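Pectate lyase (PDB 5AMV) catalyses the eliminative cleavage of polygalacturonate, with calcium as cofactor, to give oligosaccharides with unsaturated non-reducing ends. Local coordinates at residues 88-94 with 213-217; 269-273 with 389-393; 11-17 with 371-377; 344-348 with 358-362. All coordinates share one frame; numbering follows the deposited sequence.

Contact 1. Residues 88-94 with 213-217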
loop_
_atom_site.group_PDB
_atom_site.type_symbol
_atom_site.label_atom_id
_atom_site.label_comp_id
_atom_site.label_asym_id
_atom_site.label_seq_id
_atom_site.Cartn_x
_atom_site.Cartn_y
_atom_site.Cartn_z
ATOM N N TYR A 88 -23.206 -18.857 1.118
ATOM C CA TYR A 88 -21.938 -18.845 0.391
ATOM C C TYR A 88 -20.996 -19.847 1.057
ATOM O O TYR A 88 -20.345 -20.661 0.382
ATOM C CB TYR A 88 -21.363 -17.437 0.460
ATOM C CG TYR A 88 -20.075 -17.270 -0.308
ATOM C CD1 TYR A 88 -18.823 -17.585 0.270
ATOM C CD2 TYR A 88 -20.110 -16.795 -1.619
ATOM C CE1 TYR A 88 -17.633 -17.387 -0.471
ATOM C CE2 TYR A 88 -18.937 -16.597 -2.341
ATOM C CZ TYR A 88 -17.707 -16.907 -1.760
ATOM O OH TYR A 88 -16.554 -16.722 -2.499
ATOM N N LEU A 89 -20.947 -19.822 2.388
ATOM C CA LEU A 89 -20.072 -20.736 3.140
ATOM C C LEU A 89 -20.448 -22.199 2.879
ATOM O O LEU A 89 -19.556 -23.053 2.668
ATOM C CB LEU A 89 -20.162 -20.419 4.630
ATOM C CG LEU A 89 -19.453 -19.107 5.022
ATOM C CD1 LEU A 89 -19.713 -18.762 6.507
ATOM C CD2 LEU A 89 -17.948 -19.186 4.779
ATOM N N LYS A 90 -21.738 -22.500 2.904
ATOM C CA LYS A 90 -22.174 -23.844 2.551
ATOM C C LYS A 90 -21.836 -24.207 1.095
ATOM O O LYS A 90 -21.362 -25.322 0.802
ATOM C CB LYS A 90 -23.680 -24.014 2.777
ATOM C CG LYS A 90 -24.109 -25.481 2.762
ATOM C CD LYS A 90 -25.590 -25.547 3.152
ATOM C CE LYS A 90 -26.038 -26.986 3.402
ATOM N NZ LYS A 90 -26.610 -27.545 2.166
ATOM N N ALA A 91 -22.058 -23.283 0.175
ATOM C CA ALA A 91 -21.799 -23.572 -1.249
ATOM C C ALA A 91 -20.368 -23.962 -1.545
ATOM O O ALA A 91 -20.113 -24.806 -2.422
ATOM C CB ALA A 91 -22.219 -22.361 -2.158
ATOM N N TYR A 92 -19.414 -23.315 -0.865
ATOM C CA TYR A 92 -18.029 -23.460 -1.267
ATOM C C TYR A 92 -17.132 -24.138 -0.211
ATOM O O TYR A 92 -15.891 -24.097 -0.319
ATOM C CB TYR A 92 -17.470 -22.077 -1.713
ATOM C CG TYR A 92 -18.368 -21.514 -2.788
ATOM C CD1 TYR A 92 -18.591 -22.232 -3.981
ATOM C CD2 TYR A 92 -19.047 -20.303 -2.599
ATOM C CE1 TYR A 92 -19.451 -21.749 -4.977
ATOM C CE2 TYR A 92 -19.913 -19.804 -3.563
ATOM C CZ TYR A 92 -20.120 -20.533 -4.754
ATOM O OH TYR A 92 -20.979 -20.037 -5.686
ATOM N N ASP A 93 -17.760 -24.761 0.781
ATOM C CA ASP A 93 -17.002 -25.487 1.797
ATOM C C ASP A 93 -16.097 -26.514 1.094
ATOM O O ASP A 93 -16.598 -27.324 0.321
ATOM C CB ASP A 93 -17.955 -26.197 2.761
ATOM C CG ASP A 93 -17.238 -26.719 4.007
ATOM O OD1 ASP A 93 -16.311 -27.530 3.875
ATOM O OD2 ASP A 93 -17.567 -26.264 5.124
ATOM N N PRO A 94 -14.778 -26.483 1.354
ATOM C CA PRO A 94 -13.878 -27.464 0.672
ATOM C C PRO A 94 -14.337 -28.929 0.825
ATOM O O PRO A 94 -14.067 -29.724 -0.087
ATOM C CB PRO A 94 -12.543 -27.257 1.393
ATOM C CG PRO A 94 -12.580 -25.764 1.755
ATOM C CD PRO A 94 -14.005 -25.542 2.202
ATOM N N LYS A 213 -12.815 -16.710 11.653
ATOM C CA LYS A 213 -12.169 -17.592 10.693
ATOM C C LYS A 213 -13.226 -18.489 10.075
ATOM O O LYS A 213 -14.091 -19.010 10.778
ATOM C CB LYS A 213 -11.140 -18.505 11.368
ATOM C CG LYS A 213 -9.858 -17.829 11.792
ATOM C CD LYS A 213 -8.956 -18.805 12.540
ATOM C CE LYS A 213 -7.514 -18.457 12.208
ATOM N NZ LYS A 213 -6.527 -19.148 13.082
ATOM N N TYR A 214 -13.134 -18.682 8.767
ATOM C CA TYR A 214 -14.041 -19.584 8.069
ATOM C C TYR A 214 -13.171 -20.538 7.289
ATOM O O TYR A 214 -12.228 -20.102 6.624
ATOM C CB TYR A 214 -14.995 -18.832 7.105
ATOM C CG TYR A 214 -15.914 -17.823 7.754
ATOM C CD1 TYR A 214 -16.677 -18.161 8.879
ATOM C CD2 TYR A 214 -16.043 -16.535 7.222
ATOM C CE1 TYR A 214 -17.543 -17.233 9.463
ATOM C CE2 TYR A 214 -16.882 -15.599 7.798
ATOM C CZ TYR A 214 -17.630 -15.948 8.914
ATOM O OH TYR A 214 -18.456 -15.007 9.469
ATOM N N TYR A 215 -13.472 -21.843 7.388
ATOM C CA TYR A 215 -12.613 -22.877 6.811
ATOM C C TYR A 215 -11.214 -22.789 7.438
ATOM O O TYR A 215 -10.198 -23.068 6.789
ATOM C CB TYR A 215 -12.503 -22.734 5.288
ATOM C CG TYR A 215 -13.793 -22.499 4.495
ATOM C CD1 TYR A 215 -15.008 -23.143 4.821
ATOM C CD2 TYR A 215 -13.778 -21.664 3.374
ATOM C CE1 TYR A 215 -16.174 -22.907 4.062
ATOM C CE2 TYR A 215 -14.923 -21.438 2.612
ATOM C CZ TYR A 215 -16.104 -22.066 2.961
ATOM O OH TYR A 215 -17.207 -21.829 2.172
ATOM N N GLY A 216 -11.194 -22.365 8.697
ATOM C CA GLY A 216 -9.964 -22.153 9.436
ATOM C C GLY A 216 -9.096 -20.969 9.031
ATOM O O GLY A 216 -7.975 -20.845 9.542
ATOM N N ARG A 217 -9.620 -20.099 8.147
ATOM C CA ARG A 217 -8.832 -18.994 7.595
ATOM C C ARG A 217 -9.470 -17.646 7.955
ATOM O O ARG A 217 -10.690 -17.483 7.876
ATOM C CB ARG A 217 -8.663 -19.112 6.062
ATOM C CG ARG A 217 -7.991 -20.409 5.506
ATOM C CD ARG A 217 -6.492 -20.577 5.911
ATOM N NE ARG A 217 -5.573 -19.591 5.326
ATOM C CZ ARG A 217 -4.320 -19.402 5.749
ATOM N NH1 ARG A 217 -3.840 -20.119 6.759
ATOM N NH2 ARG A 217 -3.534 -18.497 5.179
#

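Contact 2. Residues 269-273 with 389-393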
loop_
_atom_site.group_PDB
_atom_site.type_symbol
_atom_site.label_atom_id
_atom_site.label_comp_id
_atom_site.label_asym_id
_atom_site.label_seq_id
_atom_site.Cartn_x
_atom_site.Cartn_y
_atom_site.Cartn_z
ATOM N N HIS A 269 11.851 5.516 1.314
ATOM C CA HIS A 269 12.730 6.017 2.377
ATOM C C HIS A 269 12.035 6.794 3.469
ATOM O O HIS A 269 11.027 7.424 3.233
ATOM C CB HIS A 269 13.941 6.783 1.769
ATOM C CG HIS A 269 13.617 8.151 1.224
ATOM N ND1 HIS A 269 13.603 9.285 2.015
ATOM C CD2 HIS A 269 13.313 8.564 -0.039
ATOM C CE1 HIS A 269 13.295 10.334 1.269
ATOM N NE2 HIS A 269 13.119 9.929 0.021
ATOM N N HIS A 270 12.632 6.759 4.667
ATOM C CA HIS A 270 12.111 7.425 5.866
ATOM C C HIS A 270 10.660 7.092 6.187
ATOM O O HIS A 270 9.943 7.906 6.822
ATOM C CB HIS A 270 12.321 8.937 5.751
ATOM C CG HIS A 270 13.759 9.348 5.771
ATOM N ND1 HIS A 270 14.490 9.544 4.614
ATOM C CD2 HIS A 270 14.600 9.603 6.799
ATOM C CE1 HIS A 270 15.725 9.907 4.932
ATOM N NE2 HIS A 270 15.823 9.930 6.254
ATOM N N ASN A 271 10.232 5.910 5.766
ATOM C CA ASN A 271 8.942 5.428 6.226
ATOM C C ASN A 271 8.980 4.729 7.568
ATOM O O ASN A 271 9.987 4.113 7.954
ATOM C CB ASN A 271 8.340 4.497 5.196
ATOM C CG ASN A 271 8.218 5.153 3.850
ATOM O OD1 ASN A 271 7.375 6.051 3.644
ATOM N ND2 ASN A 271 9.062 4.717 2.893
ATOM N N ARG A 272 7.863 4.836 8.290
ATOM C CA ARG A 272 7.699 4.175 9.575
ATOM C C ARG A 272 6.678 3.057 9.452
ATOM O O ARG A 272 5.617 3.292 8.878
ATOM C CB ARG A 272 7.220 5.216 10.599
ATOM C CG ARG A 272 7.082 4.663 12.019
ATOM C CD ARG A 272 6.655 5.810 12.965
ATOM N NE ARG A 272 6.586 5.297 14.339
ATOM C CZ ARG A 272 6.057 5.973 15.355
ATOM N NH1 ARG A 272 5.537 7.183 15.143
ATOM N NH2 ARG A 272 6.062 5.453 16.570
ATOM N N TYR A 273 7.019 1.866 9.962
ATOM C CA TYR A 273 6.103 0.701 9.942
ATOM C C TYR A 273 5.979 0.230 11.372
ATOM O O TYR A 273 6.925 -0.326 11.928
ATOM C CB TYR A 273 6.653 -0.448 9.065
ATOM C CG TYR A 273 6.952 -0.050 7.616
ATOM C CD1 TYR A 273 8.158 0.553 7.268
ATOM C CD2 TYR A 273 6.018 -0.297 6.594
ATOM C CE1 TYR A 273 8.436 0.917 5.952
ATOM C CE2 TYR A 273 6.306 0.012 5.275
ATOM C CZ TYR A 273 7.489 0.656 4.973
ATOM O OH TYR A 273 7.801 1.033 3.695
ATOM N N VAL A 389 12.753 9.254 11.790
ATOM C CA VAL A 389 11.512 8.708 11.222
ATOM C C VAL A 389 10.327 8.884 12.164
ATOM O O VAL A 389 9.257 9.327 11.719
ATOM C CB VAL A 389 11.723 7.250 10.787
ATOM C CG1 VAL A 389 10.360 6.584 10.545
ATOM C CG2 VAL A 389 12.656 7.256 9.528
ATOM N N ILE A 390 10.505 8.567 13.455
ATOM C CA ILE A 390 9.425 8.798 14.418
ATOM C C ILE A 390 9.000 10.276 14.417
ATOM O O ILE A 390 7.811 10.608 14.364
ATOM C CB ILE A 390 9.799 8.323 15.829
ATOM C CG1 ILE A 390 9.837 6.801 15.874
ATOM C CG2 ILE A 390 8.801 8.851 16.871
ATOM C CD1 ILE A 390 10.331 6.247 17.259
ATOM N N ASN A 391 9.979 11.167 14.447
ATOM C CA ASN A 391 9.635 12.572 14.481
ATOM C C ASN A 391 8.980 13.091 13.180
ATOM O O ASN A 391 8.158 13.994 13.237
ATOM C CB ASN A 391 10.895 13.380 14.745
ATOM C CG ASN A 391 11.382 13.257 16.185
ATOM O OD1 ASN A 391 10.615 12.942 17.092
ATOM N ND2 ASN A 391 12.669 13.524 16.397
ATOM N N GLN A 392 9.382 12.557 12.021
ATOM C CA GLN A 392 9.014 13.206 10.744
ATOM C C GLN A 392 8.000 12.469 9.856
ATOM O O GLN A 392 7.473 13.051 8.910
ATOM C CB GLN A 392 10.284 13.465 9.926
ATOM C CG GLN A 392 11.292 14.401 10.690
ATOM C CD GLN A 392 12.739 14.362 10.174
ATOM O OE1 GLN A 392 12.984 14.191 8.995
ATOM N NE2 GLN A 392 13.700 14.524 11.084
ATOM N N ALA A 393 7.814 11.171 10.085
ATOM C CA ALA A 393 6.980 10.381 9.165
ATOM C C ALA A 393 5.491 10.463 9.455
ATOM O O ALA A 393 5.037 10.398 10.592
ATOM C CB ALA A 393 7.422 8.912 9.151
HETATM O O HOH W 1 5.763 9.275 13.122
#

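Contact 3. Residues 11-17 with 371-377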
loop_
_atom_site.group_PDB
_atom_site.type_symbol
_atom_site.label_atom_id
_atom_site.label_comp_id
_atom_site.label_asym_id
_atom_site.label_seq_id
_atom_site.Cartn_x
_atom_site.Cartn_y
_atom_site.Cartn_z
ATOM N N ASN A 11 16.561 14.631 -7.334
ATOM C CA ASN A 11 17.378 13.484 -6.926
ATOM C C ASN A 11 16.603 12.544 -5.999
ATOM O O ASN A 11 17.176 11.581 -5.449
ATOM C CB ASN A 11 18.649 13.963 -6.203
ATOM C CG ASN A 11 18.366 14.545 -4.823
ATOM O OD1 ASN A 11 17.252 14.958 -4.524
ATOM N ND2 ASN A 11 19.396 14.600 -3.978
ATOM N N ASP A 12 15.308 12.828 -5.808
ATOM C CA ASP A 12 14.577 12.125 -4.738
ATOM C C ASP A 12 13.937 10.805 -5.187
ATOM O O ASP A 12 12.696 10.686 -5.335
ATOM C CB ASP A 12 13.574 13.074 -4.070
ATOM C CG ASP A 12 13.032 12.529 -2.759
ATOM O OD1 ASP A 12 13.432 11.412 -2.308
ATOM O OD2 ASP A 12 12.196 13.241 -2.165
ATOM N N GLY A 13 14.802 9.814 -5.417
ATOM C CA GLY A 13 14.353 8.457 -5.715
ATOM C C GLY A 13 13.870 8.230 -7.141
ATOM O O GLY A 13 13.909 9.122 -8.000
ATOM N N TRP A 14 13.397 7.005 -7.392
ATOM C CA TRP A 14 13.001 6.595 -8.710
ATOM C C TRP A 14 11.869 7.477 -9.294
ATOM O O TRP A 14 11.745 7.610 -10.510
ATOM C CB TRP A 14 12.566 5.155 -8.674
ATOM C CG TRP A 14 13.681 4.109 -8.898
ATOM C CD1 TRP A 14 13.933 3.021 -8.116
ATOM C CD2 TRP A 14 14.607 4.029 -10.010
ATOM N NE1 TRP A 14 14.965 2.262 -8.653
ATOM C CE2 TRP A 14 15.402 2.863 -9.809
ATOM C CE3 TRP A 14 14.859 4.842 -11.138
ATOM C CZ2 TRP A 14 16.419 2.463 -10.719
ATOM C CZ3 TRP A 14 15.854 4.431 -12.060
ATOM C CH2 TRP A 14 16.633 3.259 -11.818
ATOM N N GLY A 15 11.031 8.074 -8.436
ATOM C CA GLY A 15 9.996 8.994 -8.966
ATOM C C GLY A 15 10.572 10.182 -9.729
ATOM O O GLY A 15 9.866 10.782 -10.553
ATOM N N ALA A 16 11.835 10.539 -9.452
ATOM C CA ALA A 16 12.458 11.692 -10.123
ATOM C C ALA A 16 13.086 11.343 -11.487
ATOM O O ALA A 16 13.602 12.241 -12.175
ATOM C CB ALA A 16 13.511 12.306 -9.212
ATOM N N TYR A 17 13.021 10.070 -11.887
ATOM C CA TYR A 17 13.582 9.652 -13.180
ATOM C C TYR A 17 12.899 10.340 -14.369
ATOM O O TYR A 17 11.708 10.664 -14.316
ATOM C CB TYR A 17 13.508 8.120 -13.340
ATOM C CG TYR A 17 14.309 7.635 -14.536
ATOM C CD1 TYR A 17 15.695 7.484 -14.448
ATOM C CD2 TYR A 17 13.668 7.344 -15.742
ATOM C CE1 TYR A 17 16.435 7.046 -15.557
ATOM C CE2 TYR A 17 14.382 6.897 -16.851
ATOM C CZ TYR A 17 15.762 6.767 -16.747
ATOM O OH TYR A 17 16.450 6.317 -17.862
ATOM N N TRP A 371 22.291 -4.279 -9.640
ATOM C CA TRP A 371 22.228 -2.834 -9.857
ATOM C C TRP A 371 22.619 -2.074 -8.588
ATOM O O TRP A 371 22.650 -2.669 -7.509
ATOM C CB TRP A 371 20.814 -2.404 -10.313
ATOM C CG TRP A 371 19.786 -2.437 -9.161
ATOM C CD1 TRP A 371 19.358 -3.535 -8.468
ATOM C CD2 TRP A 371 19.133 -1.304 -8.580
ATOM N NE1 TRP A 371 18.465 -3.155 -7.462
ATOM C CE2 TRP A 371 18.309 -1.796 -7.522
ATOM C CE3 TRP A 371 19.139 0.064 -8.860
ATOM C CZ2 TRP A 371 17.499 -0.951 -6.738
ATOM C CZ3 TRP A 371 18.325 0.918 -8.065
ATOM C CH2 TRP A 371 17.519 0.386 -7.034
ATOM N N THR A 372 22.940 -0.787 -8.755
ATOM C CA THR A 372 23.197 0.130 -7.638
ATOM C C THR A 372 22.421 1.424 -7.847
ATOM O O THR A 372 22.458 2.041 -8.931
ATOM C CB THR A 372 24.679 0.483 -7.482
ATOM O OG1 THR A 372 25.207 0.824 -8.762
ATOM C CG2 THR A 372 25.453 -0.687 -6.904
ATOM N N PRO A 373 21.652 1.836 -6.821
ATOM C CA PRO A 373 20.842 3.046 -6.997
ATOM C C PRO A 373 21.710 4.256 -7.266
ATOM O O PRO A 373 22.748 4.410 -6.619
ATOM C CB PRO A 373 20.171 3.240 -5.640
ATOM C CG PRO A 373 20.370 1.995 -4.861
ATOM C CD PRO A 373 21.315 1.084 -5.595
ATOM N N SER A 374 21.288 5.128 -8.176
ATOM C CA SER A 374 21.979 6.415 -8.317
ATOM C C SER A 374 21.111 7.634 -7.933
ATOM O O SER A 374 21.643 8.638 -7.400
ATOM C CB SER A 374 22.552 6.568 -9.727
ATOM O OG SER A 374 21.571 6.214 -10.695
ATOM N N LEU A 375 19.801 7.548 -8.174
ATOM C CA LEU A 375 18.888 8.648 -7.848
ATOM C C LEU A 375 18.405 8.591 -6.413
ATOM O O LEU A 375 17.442 7.883 -6.113
ATOM C CB LEU A 375 17.632 8.591 -8.730
ATOM C CG LEU A 375 17.666 9.304 -10.052
ATOM C CD1 LEU A 375 16.351 9.103 -10.749
ATOM C CD2 LEU A 375 17.987 10.798 -9.805
ATOM N N HIS A 376 19.054 9.304 -5.516
ATOM C CA HIS A 376 18.597 9.348 -4.138
ATOM C C HIS A 376 19.119 10.580 -3.446
ATOM O O HIS A 376 20.151 11.133 -3.844
ATOM C CB HIS A 376 19.034 8.082 -3.357
ATOM C CG HIS A 376 20.522 7.931 -3.246
ATOM N ND1 HIS A 376 21.272 8.644 -2.332
ATOM C CD2 HIS A 376 21.395 7.169 -3.942
ATOM C CE1 HIS A 376 22.547 8.327 -2.470
ATOM N NE2 HIS A 376 22.648 7.425 -3.432
ATOM N N GLY A 377 18.434 10.970 -2.374
ATOM C CA GLY A 377 18.883 12.063 -1.529
ATOM C C GLY A 377 19.878 11.549 -0.501
ATOM O O GLY A 377 20.378 10.403 -0.600
HETATM O O HOH W 2 15.638 9.622 -2.460
#

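Contact 4. Residues 344-348 with 358-362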
loop_
_atom_site.group_PDB
_atom_site.type_symbol
_atom_site.label_atom_id
_atom_site.label_comp_id
_atom_site.label_asym_id
_atom_site.label_seq_id
_atom_site.Cartn_x
_atom_site.Cartn_y
_atom_site.Cartn_z
ATOM N N ALA A 344 18.376 -13.047 -4.046
ATOM C CA ALA A 344 19.361 -12.008 -3.862
ATOM C C ALA A 344 18.776 -10.846 -3.042
ATOM O O ALA A 344 17.595 -10.525 -3.177
ATOM C CB ALA A 344 19.827 -11.477 -5.211
ATOM N N LEU A 345 19.630 -10.254 -2.220
ATOM C CA LEU A 345 19.274 -9.071 -1.429
ATOM C C LEU A 345 20.574 -8.351 -1.120
ATOM O O LEU A 345 21.518 -8.951 -0.554
ATOM C CB LEU A 345 18.531 -9.441 -0.141
ATOM C CG LEU A 345 18.391 -8.356 0.944
ATOM C CD1 LEU A 345 17.428 -7.212 0.448
ATOM C CD2 LEU A 345 17.887 -8.981 2.221
ATOM N N TYR A 346 20.655 -7.087 -1.508
ATOM C CA TYR A 346 21.729 -6.249 -0.999
ATOM C C TYR A 346 21.218 -5.574 0.261
ATOM O O TYR A 346 20.208 -4.898 0.206
ATOM C CB TYR A 346 22.131 -5.156 -2.010
ATOM C CG TYR A 346 23.257 -4.261 -1.542
ATOM C CD1 TYR A 346 23.037 -3.211 -0.646
ATOM C CD2 TYR A 346 24.563 -4.487 -1.967
ATOM C CE1 TYR A 346 24.086 -2.429 -0.187
ATOM C CE2 TYR A 346 25.606 -3.699 -1.539
ATOM C CZ TYR A 346 25.375 -2.677 -0.653
ATOM O OH TYR A 346 26.426 -1.917 -0.204
ATOM N N ASP A 347 21.914 -5.737 1.381
ATOM C CA ASP A 347 21.624 -4.879 2.526
ATOM C C ASP A 347 22.901 -4.488 3.252
ATOM O O ASP A 347 23.801 -5.307 3.473
ATOM C CB ASP A 347 20.529 -5.438 3.496
ATOM C CG ASP A 347 21.037 -6.517 4.395
ATOM O OD1 ASP A 347 21.373 -7.592 3.867
ATOM O OD2 ASP A 347 21.090 -6.313 5.624
ATOM N N SER A 348 22.961 -3.217 3.580
ATOM C CA SER A 348 24.079 -2.654 4.324
ATOM C C SER A 348 23.536 -1.766 5.443
ATOM O O SER A 348 22.513 -1.101 5.297
ATOM C CB SER A 348 25.050 -1.887 3.392
ATOM O OG SER A 348 24.541 -0.636 2.922
ATOM N N ASN A 358 23.461 -8.564 9.061
ATOM C CA ASN A 358 23.352 -8.640 7.604
ATOM C C ASN A 358 22.284 -9.635 7.268
ATOM O O ASN A 358 22.449 -10.859 7.340
ATOM C CB ASN A 358 24.644 -8.977 6.858
ATOM C CG ASN A 358 24.518 -8.658 5.371
ATOM O OD1 ASN A 358 23.940 -9.435 4.603
ATOM N ND2 ASN A 358 24.978 -7.461 4.985
ATOM N N ALA A 359 21.138 -9.085 6.887
ATOM C CA ALA A 359 19.951 -9.914 6.650
ATOM C C ALA A 359 20.115 -10.894 5.494
ATOM O O ALA A 359 19.666 -12.042 5.547
ATOM C CB ALA A 359 18.733 -8.981 6.364
ATOM N N SER A 360 20.722 -10.390 4.427
ATOM C CA SER A 360 20.948 -11.187 3.232
ATOM C C SER A 360 21.839 -12.405 3.562
ATOM O O SER A 360 21.462 -13.532 3.302
ATOM C CB SER A 360 21.662 -10.317 2.210
ATOM O OG SER A 360 21.814 -11.030 1.021
ATOM N N ALA A 361 22.958 -12.132 4.227
ATOM C CA ALA A 361 23.939 -13.150 4.556
ATOM C C ALA A 361 23.319 -14.169 5.507
ATOM O O ALA A 361 23.577 -15.369 5.399
ATOM C CB ALA A 361 25.147 -12.501 5.199
ATOM N N ALA A 362 22.490 -13.682 6.433
ATOM C CA ALA A 362 21.820 -14.537 7.430
ATOM C C ALA A 362 20.867 -15.542 6.792
ATOM O O ALA A 362 20.474 -16.566 7.403
ATOM C CB ALA A 362 21.099 -13.663 8.486
#

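Contact 1. Residues 88-94 with 213-217
Tyr215, with Gly216 at the centre of the type I' turn from Tyr214 to Arg217, belongs to a short beta hairpin (strands 213-214 and 217-218), which docks on helix 85-92 and the residues after it, at the edge of the parallel beta-helix. Both central residues have the positive phi that this turn requires, a shape glycine takes easily. With CG anti to its carbonyl carbon (chi1 -46°), Tyr215 sends its ring between Leu89 and Pro94. Pro94 CD lies over the ring face, 3.7 Å from the centroid of the Tyr215 ring, while Trp169 meets the ring edge-to-face. Asp93, the N-cap of the helix that starts at Pro94, brings OD2 to 3.8 Å from Tyr215 CE1; its OD1 is hydrogen-bonded to Ser95 OG. Leu89 divides its branches: CD1 sits over the Tyr214 ring face, 3.9 Å from the centroid, and CD2 rests on Tyr214 CB. A phenylalanine in place of Tyr215 would still fill the slot but would probably leave the Leu89 carbonyl without its hydroxyl mate. Arg217 reaches the bound galacturonate weakly. The polar link is Tyr215 OH to Leu89 O, 2.7 Å, made in the carbonyl plane on a lone pair at a C=O angle of 110°.

Contact 2. Residues 269-273 with 389-393
Arg272 lies fully extended over the last turn of helix 382-392, its CB on Val389 and its guanidinium laid with one face over Ile390 CG1, which stands 3.8 Å from the guanidinium plane. Val389 is the wedge. Its CG1, anti to the backbone N (chi1 165°), presses to 3.4 Å from Arg272 CB, and its CG2 reaches the backbone at 3.7 Å from His270 CA. Branched and apolar, it fits a bend where His270 adopts positive phi and the strand turns a corner. Ala393, small enough to sit close, sets its CB 3.6 Å from His270 O. Behind the bend, Asn271 belongs to an internal asparagine ladder of the beta-helix, its amide bonded to the backbone at Asn240 and Met237. His270 ND1 is hydrogen-bonded to His269 ND1 at 2.8 Å, with either as donor, and His270 NE2 is bonded to Asp380. At the arginine's polar end, NE forms a salt bridge with Glu296, and NH1 donates to a water at 2.9 Å that in turn donates to Ile390 O and Ala393 O. Glu296 probably balances the charge, and the water-linked carbonyls at the helix end are likely to favour a cation here.

Contact 3. Residues 11-17 with 371-377
Leu375 and Gly13 join two peripheral loops of the parallel beta-helix, the N-terminal arm before strand 32-35 and the C-terminal loop leading into helix 382-392. Leu375 points into the arm, and its CD1 lies 3.6 Å from Tyr17 N and near the plane of the Tyr17 ring, at the edge. Gly13 brings its CA 3.2 Å from Leu375 O in a CA-H...O contact; its positive phi (78°) suits glycine, and it closes the inverse gamma turn centred on Asp12. Farther along, two indoles meet. Trp14 and Trp371 are turned only 25° from parallel but slide past one another, so that the rings barely overlap, with Trp14 CZ2 3.6 Å from Trp371 CZ3. Trp371 gets there with CG lying between its backbone N and carbonyl carbon (chi1 74°), and is fixed by NE1 donating to Lys317 O; Trp14 NE1 makes a weak bond to Gln287 O. Replacing Trp14 with an alanine would probably open a gap beside the Trp371 ring and cost Gln287 that weak donor. At the other end Asn11 lays its ND2 3.6 Å from Gly377 CA, and a water donates to Asp12 OD1 and accepts from Gly377 N at 3.1 Å. Next to it His376 ND1 donates its N-H to Gly377 O, 2.6 Å away and nearly straight, with the acceptor in the ring plane, which fixes the imidazole. With leucine and indole surfaces, a CA-H...O contact and a water among its links, the join probably owes much to matching shape.

Contact 4. Residues 344-348 with 358-362
Asp347, on strand 346-348 at the C-terminal end of the parallel beta-helix, turns its carboxylate to the first backbone N-H groups of the short, weakly bonded helix 359-362, whose N-cap is Asn358. OD2 accepts from Ala359 N at 3.0 Å and OD1 from Ser360 N at 2.9 Å, both on the syn side but somewhat out of the carboxylate plane. The group comes to face these N-H groups because CG lies between the backbone N and the carbonyl carbon (chi1 77°). OD2 is also bonded to Thr350 OG1. Aspartate suits the place, since buried charge would probably be stabilised by the N-H groups of the first turn, which have no helical carbonyl before them. The cap is equally firm: Asn358 OD1 accepts from Ala361 N at 2.9 Å. It stands 3.2 Å from Asp347 OD1, two acceptors probably tolerated because each has its own N-H donor. Beneath, Leu345 sets its CD2 3.9 Å from Ser360 CA and continues into Trp310, Ile312, Ile318 and Ile336, an apolar floor. The outer side is looser. Asn358 ND2 reaches Asp347 O only in a weak bond, and Ala361 and Ala362 are exposed to solvent, small residues that cost little there. Serine, by contrast, suits the buried position: Ser360 OG donates to Leu345 O at 2.6 Å, tilted from the carbonyl plane by 16°.

The four contacts lie around one parallel beta-helix. Contact 1 lies across the centre of the chain from contacts 2 and 3, its centre about 40 Å from those of contacts 2 and 4 and 46 Å from contact 3. Contacts 2, 3 and 4 cluster with centres about 19 to 22 Å apart. Along the chain, contact 3 encloses contacts 1 and 4, while contacts 2 and 3 cross, and they touch: His269 NE2 lies 2.8 Å from Asp12 OD1. Helix 359-362 of contact 4 precedes helix 382-392 of contact 2, and both meet the same strand assembly. Thus the chain's two end regions are tied to the beta-helix core, while contact 1 joins helix 85-92 to the hairpin whose Arg217 belongs to the glycan pocket.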